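Local coordinates for protein putative aspartyl-tRNA synthetase (Leishmania major, PDB 6OD8) that probably catalyses the ATP-dependent attachment of L-aspartate to tRNA(Asp), releasing AMP and diphosphate, as a class II aminoacyl-tRNA synthetase, at residues Arg226-Tyr230 and Arg341-His345; Val327-Glu332 and Ser472-Phe476; Trp363-Pro367 and Met395-Leu400. One frame throughout, in Å; residues are numbered along the deposited sequence.

Contact 1: residues Arg226-Tyr230 and Arg341-His345; sequences RVCQY and RLATH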
loop_
_atom_site.group_PDB
_atom_site.type_symbol
_atom_site.label_atom_id
_atom_site.label_comp_id
_atom_site.label_asym_id
_atom_site.label_seq_id
_atom_site.Cartn_x
_atom_site.Cartn_y
_atom_site.Cartn_z
ATOM N N ARG A 226 0.581 -10.579 -4.299
ATOM C CA ARG A 226 2.008 -10.703 -4.610
ATOM C C ARG A 226 2.477 -9.597 -5.552
ATOM O O ARG A 226 3.606 -9.112 -5.418
ATOM C CB ARG A 226 2.328 -12.071 -5.233
ATOM C CG ARG A 226 2.103 -13.269 -4.335
ATOM C CD ARG A 226 2.866 -13.185 -2.984
ATOM N NE ARG A 226 2.782 -14.463 -2.278
ATOM C CZ ARG A 226 3.312 -14.713 -1.081
ATOM N NH1 ARG A 226 3.971 -13.766 -0.423
ATOM N NH2 ARG A 226 3.169 -15.916 -0.529
ATOM N N VAL A 227 1.635 -9.176 -6.507
ATOM C CA VAL A 227 2.035 -8.057 -7.381
ATOM C C VAL A 227 2.331 -6.807 -6.551
ATOM O O VAL A 227 3.363 -6.142 -6.744
ATOM C CB VAL A 227 0.963 -7.760 -8.453
ATOM C CG1 VAL A 227 1.332 -6.456 -9.209
ATOM C CG2 VAL A 227 0.812 -8.931 -9.433
ATOM N N CYS A 228 1.412 -6.439 -5.640
ATOM C CA CYS A 228 1.670 -5.308 -4.739
ATOM C C CYS A 228 2.960 -5.506 -3.953
ATOM O O CYS A 228 3.787 -4.596 -3.837
ATOM C CB CYS A 228 0.493 -5.118 -3.765
ATOM S SG CYS A 228 -1.032 -4.551 -4.563
ATOM N N GLN A 229 3.125 -6.694 -3.367
ATOM C CA GLN A 229 4.314 -6.983 -2.570
ATOM C C GLN A 229 5.608 -6.771 -3.356
ATOM O O GLN A 229 6.552 -6.132 -2.864
ATOM C CB GLN A 229 4.231 -8.418 -2.077
ATOM C CG GLN A 229 5.446 -8.860 -1.325
ATOM C CD GLN A 229 5.324 -10.309 -0.878
ATOM O OE1 GLN A 229 4.225 -10.873 -0.854
ATOM N NE2 GLN A 229 6.452 -10.919 -0.538
ATOM N N TYR A 230 5.690 -7.341 -4.568
ATOM C CA TYR A 230 6.936 -7.246 -5.330
ATOM C C TYR A 230 7.124 -5.857 -5.927
ATOM O O TYR A 230 8.258 -5.372 -6.019
ATOM C CB TYR A 230 6.965 -8.327 -6.418
ATOM C CG TYR A 230 6.873 -9.720 -5.831
ATOM C CD1 TYR A 230 7.568 -10.045 -4.663
ATOM C CD2 TYR A 230 6.095 -10.717 -6.442
ATOM C CE1 TYR A 230 7.489 -11.315 -4.111
ATOM C CE2 TYR A 230 6.031 -11.998 -5.902
ATOM C CZ TYR A 230 6.725 -12.280 -4.738
ATOM O OH TYR A 230 6.666 -13.532 -4.183
ATOM N N ARG A 341 9.341 -13.106 -10.070
ATOM C CA ARG A 341 8.871 -13.640 -8.796
ATOM C C ARG A 341 7.464 -14.232 -8.906
ATOM O O ARG A 341 7.170 -15.253 -8.271
ATOM C CB ARG A 341 8.952 -12.537 -7.735
ATOM C CG ARG A 341 10.399 -12.431 -7.249
ATOM C CD ARG A 341 10.721 -11.193 -6.470
ATOM N NE ARG A 341 12.158 -11.187 -6.167
ATOM C CZ ARG A 341 13.124 -10.975 -7.063
ATOM N NH1 ARG A 341 12.830 -10.736 -8.342
ATOM N NH2 ARG A 341 14.396 -11.012 -6.679
ATOM N N LEU A 342 6.592 -13.635 -9.724
ATOM C CA LEU A 342 5.272 -14.232 -9.927
ATOM C C LEU A 342 5.388 -15.634 -10.492
ATOM O O LEU A 342 4.581 -16.511 -10.155
ATOM C CB LEU A 342 4.410 -13.369 -10.844
ATOM C CG LEU A 342 3.860 -12.036 -10.295
ATOM C CD1 LEU A 342 3.070 -11.361 -11.412
ATOM C CD2 LEU A 342 2.998 -12.192 -8.992
ATOM N N ALA A 343 6.393 -15.868 -11.332
ATOM C CA ALA A 343 6.568 -17.177 -11.956
ATOM C C ALA A 343 6.862 -18.275 -10.941
ATOM O O ALA A 343 6.612 -19.444 -11.249
ATOM C CB ALA A 343 7.677 -17.124 -13.015
ATOM N N THR A 344 7.361 -17.932 -9.744
ATOM C CA THR A 344 7.628 -18.934 -8.712
ATOM C C THR A 344 6.375 -19.405 -7.988
ATOM O O THR A 344 6.433 -20.426 -7.304
ATOM C CB THR A 344 8.615 -18.419 -7.650
ATOM O OG1 THR A 344 7.980 -17.448 -6.804
ATOM C CG2 THR A 344 9.872 -17.838 -8.315
ATOM N N HIS A 345 5.249 -18.716 -8.139
ATOM C CA HIS A 345 4.031 -19.104 -7.427
ATOM C C HIS A 345 3.232 -20.083 -8.281
ATOM O O HIS A 345 2.128 -19.813 -8.754
ATOM C CB HIS A 345 3.237 -17.864 -7.033
ATOM C CG HIS A 345 3.962 -16.990 -6.054
ATOM N ND1 HIS A 345 4.067 -17.300 -4.718
ATOM C CD2 HIS A 345 4.636 -15.824 -6.222
ATOM C CE1 HIS A 345 4.771 -16.368 -4.102
ATOM N NE2 HIS A 345 5.124 -15.457 -4.989
#
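Tyr230 OH and His345 NE2 form the sole hydrogen bond across this contact, 2.6 Å long, and either residue could supply the proton. The two rings meet rim to rim, with neither over the face of the other: their centroids are 5.8 Å apart and their planes 25° apart, and NE2 lies at the edge of the tyrosine ring, in its plane. One face of that ring is taken by Arg341, whose CB sits 3.6 Å from the ring centroid in a CH-pi contact, with CD farther along above CD1. The imidazole is layered as well. Arg226 CG lies 4.0 Å from its centroid on one face, and Thr344 OG1 stands over the opposite face. The bend of Arg226 at chi2 (-55°) lays the guanidinium nearly parallel to the imidazole, 19° between planes, over its CE1 rim, with NE 3.3 Å from His345 CE1. Beneath this polar layer, Val227 CG2 meets Leu342 CD1 at 3.9 Å. Helix 215-237 probably corresponds to the long motif 1 helix of class II synthetases, consistent with the packing of its Cys228 and Gln229 on Glu242 and Ile236 of the second subunit. Farther out, Arg226 NH1 donates to a lone pair of Gln229 OE1 at 2.9 Å, which restrains the guanidinium. Thr344 OG1 is in turn anchored on Arg341 O, an oxygen that also accepts from Thr344 N, while Val227 and Leu342 both touch helix 530-538.

Contact 2: residues Val327-Glu332 and Ser472-Phe476; sequences VLDVAE and SYDMF. With EDO (1,2-ethanediol), chain H.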
loop_
_atom_site.group_PDB
_atom_site.type_symbol
_atom_site.label_atom_id
_atom_site.label_comp_id
_atom_site.label_asym_id
_atom_site.label_seq_id
_atom_site.Cartn_x
_atom_site.Cartn_y
_atom_site.Cartn_z
ATOM N N VAL A 327 13.865 6.695 -16.273
ATOM C CA VAL A 327 12.553 6.232 -15.816
ATOM C C VAL A 327 12.213 4.883 -16.432
ATOM O O VAL A 327 11.767 3.953 -15.746
ATOM C CB VAL A 327 11.468 7.266 -16.161
ATOM C CG1 VAL A 327 10.082 6.730 -15.725
ATOM C CG2 VAL A 327 11.778 8.607 -15.507
ATOM N N LEU A 328 12.402 4.767 -17.744
ATOM C CA LEU A 328 12.126 3.527 -18.439
ATOM C C LEU A 328 13.027 2.401 -17.941
ATOM O O LEU A 328 12.583 1.252 -17.820
ATOM C CB LEU A 328 12.296 3.771 -19.952
ATOM C CG LEU A 328 12.163 2.563 -20.858
ATOM C CD1 LEU A 328 10.760 1.959 -20.682
ATOM C CD2 LEU A 328 12.413 3.007 -22.310
ATOM N N ASP A 329 14.289 2.712 -17.631
ATOM C CA ASP A 329 15.182 1.718 -17.037
ATOM C C ASP A 329 14.589 1.148 -15.747
ATOM O O ASP A 329 14.600 -0.071 -15.528
ATOM C CB ASP A 329 16.558 2.338 -16.748
ATOM C CG ASP A 329 17.391 2.596 -17.998
ATOM O OD1 ASP A 329 17.029 2.143 -19.104
ATOM O OD2 ASP A 329 18.432 3.288 -17.865
ATOM N N VAL A 330 14.082 2.024 -14.869
ATOM C CA VAL A 330 13.487 1.569 -13.609
ATOM C C VAL A 330 12.229 0.755 -13.874
ATOM O O VAL A 330 12.035 -0.315 -13.298
ATOM C CB VAL A 330 13.207 2.771 -12.684
ATOM C CG1 VAL A 330 12.229 2.412 -11.563
ATOM C CG2 VAL A 330 14.550 3.269 -12.086
ATOM N N ALA A 331 11.365 1.247 -14.764
ATOM C CA ALA A 331 10.102 0.565 -15.060
ATOM C C ALA A 331 10.337 -0.840 -15.606
ATOM O O ALA A 331 9.628 -1.782 -15.238
ATOM C CB ALA A 331 9.296 1.406 -16.055
ATOM N N GLU A 332 11.321 -1.001 -16.501
ATOM C CA GLU A 332 11.592 -2.329 -17.049
ATOM C C GLU A 332 12.166 -3.261 -15.991
ATOM O O GLU A 332 11.828 -4.455 -15.951
ATOM C CB GLU A 332 12.560 -2.233 -18.231
ATOM C CG GLU A 332 11.938 -1.672 -19.489
ATOM C CD GLU A 332 12.964 -1.466 -20.592
ATOM O OE1 GLU A 332 14.177 -1.519 -20.286
ATOM O OE2 GLU A 332 12.569 -1.253 -21.761
ATOM N N SER A 472 8.377 10.240 -23.980
ATOM C CA SER A 472 7.377 9.400 -23.322
ATOM C C SER A 472 7.350 8.025 -23.978
ATOM O O SER A 472 7.828 7.851 -25.096
ATOM C CB SER A 472 5.990 10.038 -23.402
ATOM O OG SER A 472 5.527 10.047 -24.736
ATOM N N TYR A 473 6.766 7.051 -23.278
ATOM C CA TYR A 473 6.645 5.702 -23.828
ATOM C C TYR A 473 5.380 5.053 -23.272
ATOM O O TYR A 473 4.843 5.467 -22.239
ATOM C CB TYR A 473 7.884 4.839 -23.494
ATOM C CG TYR A 473 7.968 4.583 -22.010
ATOM C CD1 TYR A 473 7.265 3.524 -21.420
ATOM C CD2 TYR A 473 8.693 5.435 -21.184
ATOM C CE1 TYR A 473 7.286 3.318 -20.038
ATOM C CE2 TYR A 473 8.734 5.237 -19.798
ATOM C CZ TYR A 473 8.030 4.183 -19.235
ATOM O OH TYR A 473 8.068 4.004 -17.870
ATOM N N ASP A 474 4.931 3.999 -23.952
ATOM C CA ASP A 474 3.903 3.102 -23.437
ATOM C C ASP A 474 4.491 1.701 -23.342
ATOM O O ASP A 474 5.307 1.305 -24.178
ATOM C CB ASP A 474 2.672 3.033 -24.358
ATOM C CG ASP A 474 1.625 4.097 -24.059
ATOM O OD1 ASP A 474 1.896 5.036 -23.281
ATOM O OD2 ASP A 474 0.517 3.983 -24.638
ATOM N N MET A 475 4.050 0.950 -22.338
ATOM C CA MET A 475 4.310 -0.479 -22.233
ATOM C C MET A 475 3.053 -1.283 -22.516
ATOM O O MET A 475 1.948 -0.907 -22.119
ATOM C CB MET A 475 4.803 -0.884 -20.840
ATOM C CG MET A 475 6.056 -0.196 -20.409
ATOM S SD MET A 475 6.526 -0.722 -18.737
ATOM C CE MET A 475 8.310 -0.604 -18.869
ATOM N N PHE A 476 3.250 -2.441 -23.138
ATOM C CA PHE A 476 2.161 -3.303 -23.559
ATOM C C PHE A 476 2.387 -4.712 -23.024
ATOM O O PHE A 476 3.509 -5.236 -23.062
ATOM C CB PHE A 476 2.041 -3.340 -25.097
ATOM C CG PHE A 476 1.750 -1.990 -25.719
ATOM C CD1 PHE A 476 0.442 -1.603 -25.978
ATOM C CD2 PHE A 476 2.782 -1.113 -26.034
ATOM C CE1 PHE A 476 0.162 -0.357 -26.526
ATOM C CE2 PHE A 476 2.511 0.141 -26.585
ATOM C CZ PHE A 476 1.201 0.516 -26.852
HETATM C C1 EDO H . 15.879 -3.223 -17.945
HETATM O O1 EDO H . 16.684 -4.092 -17.131
HETATM C C2 EDO H . 16.506 -1.842 -18.076
HETATM O O2 EDO H . 17.040 -1.433 -16.812
#
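Asp329 O accepts from Ser333 OG and, at 3.1 Å, from O2 of a 1,2-ethanediol, probably a crystallisation additive, on the helix whose Glu332 CG rests 3.8 Å from Met475 CE. Glu332 OE2 is held in a salt bridge by Arg401 NE. Arg401 also pairs with Asp329, tying together two acidic residues a helical turn apart. Between the segments themselves the contact is apolar. Leu328 CD1 stands over the centre of the Tyr473 ring, 3.7 Å from the centroid and only 7° off the normal, a well-centred CH-pi contact. Tyr473 CG lies between backbone N and carbonyl carbon (chi1 67°), and from there the ring extends toward the helix until OH comes 3.4 Å from Ala331 CB. Met475 reaches in beside it with CE, which makes its closest contacts, and meets the same Ala331 CB at 3.6 Å. The small alanine thus receives two long side chains from the strand. Helix 327-332 and strand 472-476 run nearly parallel, at 13° with their axes 10.5 Å apart, and Phe526 of strand 523-529 touches Val327, Ala331 and Tyr473. A helix laid along a largely antiparallel sheet in this way is characteristic of the class II synthetase catalytic domain.

Contact 3: residues Trp363-Pro367 and Met395-Leu400; sequences WKLTP and MDSRML. With EDO (1,2-ethanediol), chain H.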
loop_
_atom_site.group_PDB
_atom_site.type_symbol
_atom_site.label_atom_id
_atom_site.label_comp_id
_atom_site.label_asym_id
_atom_site.label_seq_id
_atom_site.Cartn_x
_atom_site.Cartn_y
_atom_site.Cartn_z
ATOM N N TRP A 363 8.176 -12.276 -21.417
ATOM C CA TRP A 363 8.492 -10.855 -21.393
ATOM C C TRP A 363 9.907 -10.544 -21.879
ATOM O O TRP A 363 10.240 -9.370 -22.023
ATOM C CB TRP A 363 8.264 -10.266 -19.979
ATOM C CG TRP A 363 9.201 -10.718 -18.880
ATOM C CD1 TRP A 363 10.293 -10.054 -18.405
ATOM C CD2 TRP A 363 9.084 -11.909 -18.093
ATOM N NE1 TRP A 363 10.871 -10.764 -17.375
ATOM C CE2 TRP A 363 10.165 -11.921 -17.185
ATOM C CE3 TRP A 363 8.181 -12.977 -18.082
ATOM C CZ2 TRP A 363 10.353 -12.948 -16.262
ATOM C CZ3 TRP A 363 8.379 -14.008 -17.173
ATOM C CH2 TRP A 363 9.455 -13.983 -16.278
ATOM N N LYS A 364 10.731 -11.560 -22.137
ATOM C CA LYS A 364 12.106 -11.397 -22.599
ATOM C C LYS A 364 12.263 -11.949 -24.006
ATOM O O LYS A 364 11.755 -13.037 -24.315
ATOM C CB LYS A 364 13.102 -12.139 -21.697
ATOM C CG LYS A 364 13.101 -11.745 -20.224
ATOM C CD LYS A 364 14.307 -12.360 -19.515
ATOM C CE LYS A 364 14.283 -12.067 -18.028
ATOM N NZ LYS A 364 15.591 -12.398 -17.387
ATOM N N LEU A 365 13.019 -11.238 -24.842
ATOM C CA LEU A 365 13.558 -11.876 -26.038
ATOM C C LEU A 365 14.604 -12.916 -25.643
ATOM O O LEU A 365 15.310 -12.764 -24.643
ATOM C CB LEU A 365 14.199 -10.833 -26.963
ATOM C CG LEU A 365 13.354 -10.172 -28.053
ATOM C CD1 LEU A 365 12.272 -9.350 -27.432
ATOM C CD2 LEU A 365 14.227 -9.304 -28.980
ATOM N N THR A 366 14.715 -13.976 -26.438
ATOM C CA THR A 366 15.836 -14.890 -26.243
ATOM C C THR A 366 17.118 -14.249 -26.775
ATOM O O THR A 366 17.067 -13.388 -27.657
ATOM C CB THR A 366 15.602 -16.229 -26.945
ATOM O OG1 THR A 366 15.619 -16.038 -28.361
ATOM C CG2 THR A 366 14.271 -16.850 -26.523
ATOM N N PRO A 367 18.281 -14.622 -26.231
ATOM C CA PRO A 367 19.534 -14.136 -26.834
ATOM C C PRO A 367 19.617 -14.458 -28.312
ATOM O O PRO A 367 20.132 -13.645 -29.091
ATOM C CB PRO A 367 20.621 -14.851 -26.016
ATOM C CG PRO A 367 19.949 -15.126 -24.676
ATOM C CD PRO A 367 18.511 -15.422 -25.009
ATOM N N MET A 395 21.499 -7.609 -21.825
ATOM C CA MET A 395 21.310 -9.020 -22.139
ATOM C C MET A 395 20.755 -9.827 -20.972
ATOM O O MET A 395 20.517 -11.030 -21.134
ATOM C CB MET A 395 22.621 -9.629 -22.624
ATOM C CG MET A 395 23.062 -9.124 -24.000
ATOM S SD MET A 395 21.808 -9.430 -25.264
ATOM C CE MET A 395 21.640 -11.214 -25.160
ATOM N N ASP A 396 20.549 -9.208 -19.812
ATOM C CA ASP A 396 19.936 -9.884 -18.674
ATOM C C ASP A 396 18.405 -9.849 -18.721
ATOM O O ASP A 396 17.763 -10.897 -18.631
ATOM C CB ASP A 396 20.451 -9.276 -17.367
ATOM C CG ASP A 396 19.661 -9.737 -16.161
ATOM O OD1 ASP A 396 19.036 -8.894 -15.482
ATOM O OD2 ASP A 396 19.643 -10.958 -15.909
ATOM N N SER A 397 17.797 -8.671 -18.861
ATOM C CA SER A 397 16.338 -8.614 -18.921
ATOM C C SER A 397 15.786 -8.684 -20.349
ATOM O O SER A 397 14.644 -9.122 -20.539
ATOM C CB SER A 397 15.817 -7.349 -18.230
ATOM O OG SER A 397 16.252 -6.164 -18.869
ATOM N N ARG A 398 16.550 -8.238 -21.348
ATOM C CA ARG A 398 16.221 -8.506 -22.764
ATOM C C ARG A 398 14.806 -8.037 -23.119
ATOM O O ARG A 398 14.044 -8.727 -23.814
ATOM C CB ARG A 398 16.407 -9.994 -23.092
ATOM C CG ARG A 398 17.837 -10.506 -22.854
ATOM C CD ARG A 398 18.047 -11.937 -23.376
ATOM N NE ARG A 398 17.212 -12.953 -22.719
ATOM C CZ ARG A 398 17.473 -13.472 -21.520
ATOM N NH1 ARG A 398 18.536 -13.050 -20.845
ATOM N NH2 ARG A 398 16.684 -14.409 -20.996
ATOM N N MET A 399 14.457 -6.837 -22.667
ATOM C CA MET A 399 13.105 -6.314 -22.826
ATOM C C MET A 399 13.037 -5.351 -24.007
ATOM O O MET A 399 13.790 -4.368 -24.066
ATOM C CB MET A 399 12.637 -5.669 -21.520
ATOM C CG MET A 399 12.376 -6.765 -20.480
ATOM S SD MET A 399 12.142 -6.153 -18.784
ATOM C CE MET A 399 10.495 -5.584 -18.904
ATOM N N LEU A 400 12.107 -5.635 -24.925
ATOM C CA LEU A 400 12.072 -5.013 -26.251
ATOM C C LEU A 400 11.549 -3.574 -26.226
ATOM O O LEU A 400 10.510 -3.285 -25.631
ATOM C CB LEU A 400 11.194 -5.857 -27.176
ATOM C CG LEU A 400 11.108 -5.432 -28.630
ATOM C CD1 LEU A 400 12.452 -5.768 -29.236
ATOM C CD2 LEU A 400 9.986 -6.215 -29.306
HETATM C C1 EDO H . 15.879 -3.223 -17.945
HETATM O O1 EDO H . 16.684 -4.092 -17.131
HETATM C C2 EDO H . 16.506 -1.842 -18.076
HETATM O O2 EDO H . 17.040 -1.433 -16.812
HETATM O O HOH W 1 10.364 -8.100 -24.301
HETATM O O HOH W 2 16.843 -10.608 -14.997
#
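Lys364 and Pro367 sandwich the guanidinium of Arg398, Lys364 CD lying over one face, 3.5 Å from NH2, and Pro367 CD over the other, 3.6 Å from NE. At its edge the group is fixed by two backbone oxygens. Arg398 NE donates to Leu365 O at 2.7 Å, approaching nearly in line with the carbonyl bond and with the oxygen close to the guanidinium plane, although the bond is bent at the hydrogen (139°), while NH1 donates to Met395 O. The turn at chi3 (-63°) swings the guanidinium back to reach both. A return bond, Leu365 N to Arg398 O at 2.9 Å, makes the link between these two residues reciprocal, and behind it Leu365 CD1 packs on Leu400 CB. At this packed end a water bridges Trp363 O and Leu400 N, Met399 SD approaches the indole at its edge, a Met-aromatic contact, and Trp363 NE1 bonds to Asn336.

The solvent side is looser. Extended Lys364 places NZ 2.9 Å from Asp396 O, a hydrogen bond tilted from the carbonyl plane, and a second water accepts from NZ while donating weakly to OD1 of exposed Asp396. The carboxylate is too far from NZ for a salt bridge, with OD2 at 4.5 Å. Ser397 OG shares a 2.7 Å hydrogen bond with O1 of a bound ethanediol; either could donate. These two loops lie between helix 325-342, touched by Lys364, Ser397 and Met399, helix 367-373, N-capped by Thr366 OG1 on Arg369 N and meeting Leu365, Met395 and Arg398 through Ile370, and strand 445-449, reached by Trp363, Met399 and Leu400.

Overall arrangement
All three contacts lie in the class II catalytic region, and helix 325-342 runs past them all. It supplies one segment to contact 2 and the start of 341-345 to contact 1, and its Asn336 touches contact 3. The centres of contacts 1 and 2 are about 19 Å apart, as are those of 1 and 3; 2 and 3 are about 14 Å apart, touch (Glu332 O lies 3.3 Å from Met399 SD) and both bind one ethanediol. Along the chain the segments of contacts 1 and 2 alternate, contact 1 closes before contact 3 opens, and contact 3 falls between the segments of contact 2. The helix thus joins the dimer-facing helix 215-237, the central sheet and the peripheral loops.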